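Local coordinates for protein GCN5-related N-acetyltransferase (Kribbella flavida, PDB 4MY0) that probably transfers the acetyl group of acetyl-CoA to amino groups of aminoglycosides and carries two GNAT-type domains, at residues Q72-G76 with G77-P81; A255-S258 with P259-V263. One frame throughout, in Å; residues are numbered along the deposited sequence.

Both interactions are local turns at strand ends, and they belong to different GNAT-type domains. Interaction 1 (72-81) is the reversal between strands 61-75 and 78-90 in the first domain. Interaction 2 (255-263) follows strand 252-256 in the second and leads into the next helix. Their centres are about 19 Å apart and their nearest atoms about 12 Å, so they do not touch. Strand 78-90 continues from interaction 1 to Val88 and Val90, which bind acetyl-CoA, while the hairpin tip itself lies away from the acetyl-CoA-binding residues. In interaction 2 the side chain of Val263 is about 10 Å from that of Glu268, an acetyl-CoA-binding residue whose ligand is not bound to this chain in the model, and about 12 Å from that of Arg151, another.

Interaction 1. Residues Q72-G76 with G77-P81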
loop_
_atom_site.group_PDB
_atom_site.type_symbol
_atom_site.label_atom_id
_atom_site.label_comp_id
_atom_site.label_asym_id
_atom_site.label_seq_id
_atom_site.Cartn_x
_atom_site.Cartn_y
_atom_site.Cartn_z
ATOM N N GLN C 72 -13.653 11.224 37.064
ATOM C CA GLN C 72 -13.734 12.665 37.251
ATOM C C GLN C 72 -13.132 13.248 35.983
ATOM O O GLN C 72 -12.416 12.545 35.254
ATOM C CB GLN C 72 -12.967 13.132 38.495
ATOM C CG GLN C 72 -13.369 12.405 39.774
ATOM C CD GLN C 72 -13.089 13.215 41.016
ATOM O OE1 GLN C 72 -13.711 14.253 41.242
ATOM N NE2 GLN C 72 -12.158 12.746 41.838
ATOM N N GLN C 73 -13.430 14.510 35.690
ATOM C CA GLN C 73 -12.871 15.137 34.494
ATOM C C GLN C 73 -12.399 16.538 34.837
ATOM O O GLN C 73 -13.087 17.292 35.533
ATOM C CB GLN C 73 -13.874 15.161 33.337
ATOM C CG GLN C 73 -13.219 15.441 31.978
ATOM C CD GLN C 73 -14.224 15.524 30.849
ATOM O OE1 GLN C 73 -15.379 15.883 31.064
ATOM N NE2 GLN C 73 -13.788 15.187 29.639
ATOM N N TRP C 74 -11.202 16.874 34.379
ATOM C CA TRP C 74 -10.648 18.191 34.666
ATOM C C TRP C 74 -11.391 19.235 33.845
ATOM O O TRP C 74 -11.618 19.039 32.650
ATOM C CB TRP C 74 -9.163 18.219 34.309
ATOM C CG TRP C 74 -8.285 17.495 35.301
ATOM C CD1 TRP C 74 -7.834 16.204 35.223
ATOM C CD2 TRP C 74 -7.745 18.037 36.512
ATOM N NE1 TRP C 74 -7.046 15.916 36.315
ATOM C CE2 TRP C 74 -6.974 17.025 37.121
ATOM C CE3 TRP C 74 -7.843 19.283 37.142
ATOM C CZ2 TRP C 74 -6.307 17.217 38.334
ATOM C CZ3 TRP C 74 -7.172 19.479 38.339
ATOM C CH2 TRP C 74 -6.415 18.452 38.925
ATOM N N TRP C 75 -11.788 20.329 34.490
ATOM C CA TRP C 75 -12.317 21.478 33.761
ATOM C C TRP C 75 -11.806 22.764 34.384
ATOM O O TRP C 75 -12.103 23.068 35.558
ATOM C CB TRP C 75 -13.848 21.446 33.701
ATOM C CG TRP C 75 -14.355 20.428 32.709
ATOM C CD1 TRP C 75 -14.896 19.202 32.993
ATOM C CD2 TRP C 75 -14.340 20.538 31.278
ATOM N NE1 TRP C 75 -15.234 18.555 31.827
ATOM C CE2 TRP C 75 -14.897 19.350 30.758
ATOM C CE3 TRP C 75 -13.916 21.527 30.386
ATOM C CZ2 TRP C 75 -15.041 19.125 29.382
ATOM C CZ3 TRP C 75 -14.050 21.296 29.013
ATOM C CH2 TRP C 75 -14.610 20.110 28.529
ATOM N N GLY C 76 -11.012 23.503 33.603
ATOM C CA GLY C 76 -10.347 24.701 34.094
ATOM C C GLY C 76 -9.540 24.445 35.347
ATOM O O GLY C 76 -9.536 25.258 36.273
ATOM N N GLY C 77 -8.857 23.304 35.401
ATOM C CA GLY C 77 -7.996 23.023 36.540
ATOM C C GLY C 77 -8.704 22.578 37.817
ATOM O O GLY C 77 -8.099 22.571 38.887
ATOM N N ARG C 78 -9.978 22.200 37.711
ATOM C CA ARG C 78 -10.666 21.547 38.828
ATOM C C ARG C 78 -11.286 20.206 38.399
ATOM O O ARG C 78 -11.624 20.014 37.225
ATOM C CB ARG C 78 -11.720 22.473 39.448
ATOM C CG ARG C 78 -11.139 23.741 40.078
ATOM C CD ARG C 78 -11.867 24.120 41.370
ATOM N NE ARG C 78 -13.194 24.673 41.124
ATOM C CZ ARG C 78 -14.261 24.455 41.895
ATOM N NH1 ARG C 78 -14.178 23.677 42.967
ATOM N NH2 ARG C 78 -15.423 25.007 41.583
ATOM N N ARG C 79 -11.434 19.280 39.345
ATOM C CA ARG C 79 -11.982 17.952 39.039
ATOM C C ARG C 79 -13.500 17.936 39.144
ATOM O O ARG C 79 -14.054 18.341 40.160
ATOM C CB ARG C 79 -11.417 16.892 39.993
ATOM C CG ARG C 79 -9.899 16.714 39.946
ATOM C CD ARG C 79 -9.480 15.780 41.072
ATOM N NE ARG C 79 -8.038 15.686 41.222
ATOM C CZ ARG C 79 -7.296 16.579 41.874
ATOM N NH1 ARG C 79 -7.865 17.648 42.422
ATOM N NH2 ARG C 79 -5.981 16.410 41.961
ATOM N N VAL C 80 -14.170 17.462 38.103
ATOM C CA VAL C 80 -15.625 17.403 38.095
ATOM C C VAL C 80 -16.052 15.946 37.923
ATOM O O VAL C 80 -15.598 15.283 36.985
ATOM C CB VAL C 80 -16.201 18.232 36.924
ATOM C CG1 VAL C 80 -17.727 18.334 37.024
ATOM C CG2 VAL C 80 -15.548 19.625 36.872
ATOM N N PRO C 81 -16.911 15.439 38.834
ATOM C CA PRO C 81 -17.375 14.045 38.701
ATOM C C PRO C 81 -18.044 13.856 37.340
ATOM O O PRO C 81 -18.751 14.761 36.880
ATOM C CB PRO C 81 -18.393 13.895 39.836
ATOM C CG PRO C 81 -17.974 14.965 40.880
ATOM C CD PRO C 81 -17.490 16.121 40.011
#
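Gln73 and Val80 exchange two backbone hydrogen bonds, as do Trp75 and Arg78, and the antiparallel strand segments 72-75 and 78-81 diverge from strict opposition, with 140° between their directions. The Gln73 N to Val80 O bond is short at 2.6 Å, whereas Arg78 N reaches Trp75 O at 3.1 Å from above the carbonyl plane. On the face carrying Gln72, Trp74, Arg79 and Pro81, the Trp74 indole and the Arg79 chain run side by side. Arg79 CG sits over the six-membered ring of Trp74, 3.9 Å from its centroid and only 8° off the normal, a CH-pi contact. Farther out, Trp74 CH2 lies over the centre of the guanidinium, 3.6 Å from Arg79 CZ, with the two planes 47° apart and so far from a flat stack. The Arg79 chain, extended from CG to NE, carries its head along the indole. The Gln72 amide completes this row, its OE1 3.7 Å from Arg79 CB.

This is a beta hairpin with a two-residue loop, Gly76 and Gly77, in a type I' turn from Trp75 to Arg78, and positive phi at both glycines fits that turn. The edge of the Trp74 ring meets the turn itself, CZ3 standing 3.3 Å from Gly77 O. With the indole of Trp74 cut back to an alanine, the Arg79 chain would probably lose the face it lies on and a gap would open beside Gly77 O.

On the face of Gln73, Trp75, Arg78 and Val80, Trp75 CD1 meets Val80 CG2 at 4.0 Å, the methyl at the indole edge. Trp75 NE1 donates to Gln73 OE1 at 2.8 Å, from above the amide plane, and Gln73 NE2 is bound by Gly186 O. His179 makes an edge-to-face ring contact with Trp74, and Tyr352 does likewise with Trp75.

Interaction 2. Residues A255-S258 with P259-V263; sequences AYLS and PNDPV
Leu257 and Asp261 meet with their side chains at about a right angle, the leucine lying against the carboxylate group. Leu257 CD2 is 3.8 Å from Asp261 CG, and the same methyl comes within 4.0 Å of Val263 CG1. One leucine branch therefore bridges the carboxylate and Val263, two residues further on. Asp261 extends its carboxylate away from its own backbone N, with chi1 at -166°, and the two oxygens serve different partners. OD2 accepts from Val263 N at 2.9 Å through its anti lone pair, in a nearly straight bond of 164°. OD1 takes a hydrogen from a water, which in turn accepts from Ser258 N, so the carboxylate is tied both to the residues after it and to the end of the preceding segment.

Ser258 likewise reaches forward: its OG, turned away from its own backbone N (chi1 154°), lies 2.6 Å from Asn260 N, which donates to it. The hydroxyl oxygen also lies 3.1 Å from Asn260 CB. The Ser258 carbonyl closes the turn, with Asp261 N donating to Ser258 O at 3.0 Å from well above the carbonyl plane.

Around these residues, Trp240 of helix 233-244 touches both Leu257 and Val263, while Pro259 and Asn260 pack on His139 and Pro356 of a second subunit. The arrangement is a type I beta turn from Ser258 to Asp261 that opens with an ST turn at Ser258 and runs into an Asx turn at Asp261, whose bond to Val263 N also caps the approach to helix 263-266 as the chain leaves strand 252-256 of the second GNAT-type domain.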
loop_
_atom_site.group_PDB
_atom_site.type_symbol
_atom_site.label_atom_id
_atom_site.label_comp_id
_atom_site.label_asym_id
_atom_site.label_seq_id
_atom_site.Cartn_x
_atom_site.Cartn_y
_atom_site.Cartn_z
ATOM N N ALA C 255 2.850 9.706 20.242
ATOM C CA ALA C 255 2.502 10.205 21.571
ATOM C C ALA C 255 1.111 10.800 21.626
ATOM O O ALA C 255 0.691 11.556 20.732
ATOM C CB ALA C 255 3.526 11.211 22.059
ATOM N N TYR C 256 0.398 10.448 22.684
ATOM C CA TYR C 256 -0.851 11.113 23.002
ATOM C C TYR C 256 -0.543 12.302 23.889
ATOM O O TYR C 256 0.025 12.155 24.982
ATOM C CB TYR C 256 -1.816 10.144 23.681
ATOM C CG TYR C 256 -2.343 9.129 22.711
ATOM C CD1 TYR C 256 -3.379 9.456 21.843
ATOM C CD2 TYR C 256 -1.786 7.850 22.628
ATOM C CE1 TYR C 256 -3.859 8.544 20.926
ATOM C CE2 TYR C 256 -2.272 6.923 21.714
ATOM C CZ TYR C 256 -3.309 7.284 20.869
ATOM O OH TYR C 256 -3.808 6.389 19.951
ATOM N N LEU C 257 -0.897 13.485 23.393
ATOM C CA LEU C 257 -0.672 14.738 24.107
ATOM C C LEU C 257 -1.385 15.904 23.423
ATOM O O LEU C 257 -1.828 15.787 22.280
ATOM C CB LEU C 257 0.825 15.037 24.220
ATOM C CG LEU C 257 1.809 14.562 23.160
ATOM C CD1 LEU C 257 1.787 15.453 21.945
ATOM C CD2 LEU C 257 3.182 14.557 23.791
ATOM N N SER C 258 -1.487 17.028 24.121
ATOM C CA SER C 258 -2.068 18.233 23.531
ATOM C C SER C 258 -1.179 18.806 22.424
ATOM O O SER C 258 0.038 18.610 22.443
ATOM C CB SER C 258 -2.283 19.277 24.623
ATOM O OG SER C 258 -2.266 20.585 24.080
ATOM N N PRO C 259 -1.776 19.522 21.446
ATOM C CA PRO C 259 -0.938 20.227 20.464
ATOM C C PRO C 259 -0.210 21.396 21.128
ATOM O O PRO C 259 0.684 21.983 20.511
ATOM C CB PRO C 259 -1.950 20.737 19.429
ATOM C CG PRO C 259 -3.256 20.821 20.178
ATOM C CD PRO C 259 -3.217 19.721 21.199
ATOM N N ASN C 260 -0.584 21.708 22.370
ATOM C CA ASN C 260 0.130 22.686 23.200
ATOM C C ASN C 260 1.280 22.112 24.034
ATOM O O ASN C 260 1.928 22.847 24.783
ATOM C CB ASN C 260 -0.841 23.392 24.150
ATOM C CG ASN C 260 -1.609 24.499 23.476
ATOM O OD1 ASN C 260 -1.093 25.169 22.579
ATOM N ND2 ASN C 260 -2.854 24.702 23.901
ATOM N N ASP C 261 1.530 20.809 23.925
ATOM C CA ASP C 261 2.589 20.184 24.720
ATOM C C ASP C 261 3.956 20.804 24.395
ATOM O O ASP C 261 4.273 21.046 23.227
ATOM C CB ASP C 261 2.626 18.671 24.495
ATOM C CG ASP C 261 3.469 17.947 25.535
ATOM O OD1 ASP C 261 2.879 17.309 26.437
ATOM O OD2 ASP C 261 4.716 18.031 25.458
ATOM N N PRO C 262 4.765 21.061 25.437
ATOM C CA PRO C 262 6.106 21.635 25.286
ATOM C C PRO C 262 7.054 20.823 24.401
ATOM O O PRO C 262 8.050 21.382 23.949
ATOM C CB PRO C 262 6.642 21.656 26.726
ATOM C CG PRO C 262 5.780 20.697 27.490
ATOM C CD PRO C 262 4.429 20.834 26.855
ATOM N N VAL C 263 6.775 19.540 24.171
ATOM C CA VAL C 263 7.684 18.721 23.369
ATOM C C VAL C 263 7.859 19.291 21.944
ATOM O O VAL C 263 8.929 19.151 21.341
ATOM C CB VAL C 263 7.240 17.237 23.321
ATOM C CG1 VAL C 263 5.950 17.078 22.518
ATOM C CG2 VAL C 263 8.339 16.366 22.724
HETATM O O HOH W 1 0.113 17.124 26.399
#